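E3 SUMO-protein ligase SIZ1 (Saccharomyces cerevisiae, PDB 3I2D) acts as a SUMO E3 ligase that promotes attachment of SUMO (Smt3) to septins and PCNA. Local coordinates at residues R157-K162 with S282-P287. Sequence-based numbering, arbitrary orientation.
Sequences RGFKSK and SQLQIP
Phe159 N donates a hydrogen bond to Leu284 O (2.8 Å). One residue on, Gln285 O takes two backbone donors: Lys160 N at 2.8 Å, and Ser161 N in a weak bond of 3.3 Å. The loop thus pairs with successive carbonyls from the C-terminal part of the helix.

The Lys160 side chain runs on beside Gln285. Its CB lies 4.0 Å from Gln285 O, and CG moves in to 3.4 Å from that oxygen. CD makes no close approach to the helical segment, but the bend at chi3 (74°) brings CE back to 3.5 Å from Gln285 OE1, while the terminal NZ turns away from the amide. Nearby, Ser161 sets its CB against Ile286 CG2 and its OG against Pro287 CD. At the start of the 157-162 segment, Leu284 CD1 sits over the centre of one guanidinium face of Arg157, 3.7 Å above the plane; Arg157 NH2 is itself hydrogen-bonded to Ile205 O.

The contact joins two domains: the PINIT loop between strands 150-151 and 169-170 meets helix 276-285 of the SP-RING, away from the zinc. Leu284 of the helix also touches Phe73, just ahead of strand 74-90, while Arg157 ties the loop to Ile205, just after the adjacent strand 195-204 of the same PINIT sheet.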
# COMPACT_ATOMS: atom_id res chain seq x y z
N ARG A 157 -10.48 -0.58 -4.80
CA ARG A 157 -9.98 -1.90 -4.46
C ARG A 157 -9.83 -2.24 -2.98
O ARG A 157 -10.56 -3.09 -2.46
CB ARG A 157 -8.66 -2.16 -5.16
CG ARG A 157 -8.20 -3.58 -5.02
CD ARG A 157 -7.43 -4.00 -6.22
NE ARG A 157 -5.99 -4.07 -5.98
CZ ARG A 157 -5.22 -3.05 -5.62
NH1 ARG A 157 -5.75 -1.84 -5.42
NH2 ARG A 157 -3.92 -3.23 -5.51
N GLY A 158 -8.88 -1.62 -2.29
CA GLY A 158 -8.73 -1.95 -0.89
C GLY A 158 -8.94 -0.72 -0.03
O GLY A 158 -9.98 -0.08 -0.11
N PHE A 159 -7.94 -0.41 0.78
CA PHE A 159 -7.99 0.77 1.64
C PHE A 159 -9.35 0.98 2.28
O PHE A 159 -9.87 2.09 2.25
CB PHE A 159 -7.60 1.99 0.82
CG PHE A 159 -6.36 1.79 0.00
CD1 PHE A 159 -6.44 1.23 -1.26
CD2 PHE A 159 -5.11 2.10 0.53
CE1 PHE A 159 -5.28 1.00 -2.00
CE2 PHE A 159 -3.95 1.87 -0.20
CZ PHE A 159 -4.04 1.31 -1.46
N LYS A 160 -9.91 -0.06 2.88
CA LYS A 160 -11.23 0.09 3.48
C LYS A 160 -11.14 0.70 4.87
O LYS A 160 -12.14 1.14 5.44
CB LYS A 160 -11.97 -1.26 3.51
CG LYS A 160 -11.39 -2.26 4.45
CD LYS A 160 -12.41 -3.30 4.88
CE LYS A 160 -12.72 -4.31 3.78
NZ LYS A 160 -13.32 -5.54 4.40
N SER A 161 -9.93 0.75 5.41
CA SER A 161 -9.68 1.32 6.73
C SER A 161 -9.54 2.84 6.64
O SER A 161 -9.60 3.54 7.65
CB SER A 161 -8.37 0.78 7.29
OG SER A 161 -7.29 1.32 6.55
N LYS A 162 -9.34 3.35 5.43
CA LYS A 162 -9.17 4.77 5.22
C LYS A 162 -10.48 5.42 4.80
O LYS A 162 -11.15 4.94 3.87
CB LYS A 162 -8.15 5.02 4.10
CG LYS A 162 -6.78 4.42 4.30
CD LYS A 162 -5.87 5.38 5.02
CE LYS A 162 -4.42 5.05 4.73
NZ LYS A 162 -4.19 5.07 3.25
N SER A 282 -3.94 -8.39 4.00
CA SER A 282 -4.38 -7.62 5.15
C SER A 282 -3.98 -6.15 4.95
O SER A 282 -4.76 -5.25 5.21
CB SER A 282 -3.72 -8.13 6.41
OG SER A 282 -4.23 -7.42 7.52
N GLN A 283 -2.76 -5.92 4.49
CA GLN A 283 -2.30 -4.55 4.25
C GLN A 283 -3.13 -3.87 3.15
O GLN A 283 -3.42 -2.67 3.23
CB GLN A 283 -0.81 -4.53 3.88
CG GLN A 283 0.11 -4.90 5.02
CD GLN A 283 -0.23 -4.14 6.29
OE1 GLN A 283 -0.22 -2.92 6.33
NE2 GLN A 283 -0.56 -4.88 7.35
N LEU A 284 -3.52 -4.63 2.13
CA LEU A 284 -4.28 -4.03 1.05
C LEU A 284 -5.61 -3.50 1.54
O LEU A 284 -6.08 -2.48 1.06
CB LEU A 284 -4.52 -5.04 -0.07
CG LEU A 284 -5.55 -4.59 -1.11
CD1 LEU A 284 -5.04 -3.36 -1.87
CD2 LEU A 284 -5.86 -5.74 -2.03
N GLN A 285 -6.21 -4.17 2.51
CA GLN A 285 -7.48 -3.74 3.06
C GLN A 285 -7.32 -2.72 4.18
O GLN A 285 -8.06 -1.73 4.26
CB GLN A 285 -8.25 -4.93 3.62
CG GLN A 285 -8.58 -6.02 2.63
CD GLN A 285 -9.28 -5.51 1.40
OE1 GLN A 285 -10.09 -4.59 1.47
NE2 GLN A 285 -8.97 -6.11 0.27
N ILE A 286 -6.36 -2.98 5.06
CA ILE A 286 -6.11 -2.14 6.23
C ILE A 286 -4.61 -1.84 6.33
O ILE A 286 -3.91 -2.47 7.12
CB ILE A 286 -6.62 -2.89 7.49
CG1 ILE A 286 -8.09 -3.27 7.28
CG2 ILE A 286 -6.46 -2.03 8.73
CD1 ILE A 286 -8.60 -4.39 8.18
N PRO A 287 -4.12 -0.87 5.55
CA PRO A 287 -2.71 -0.45 5.50
C PRO A 287 -2.12 0.14 6.77
O PRO A 287 -2.19 1.34 7.00
CB PRO A 287 -2.69 0.54 4.34
CG PRO A 287 -4.02 1.19 4.48
CD PRO A 287 -4.95 0.01 4.71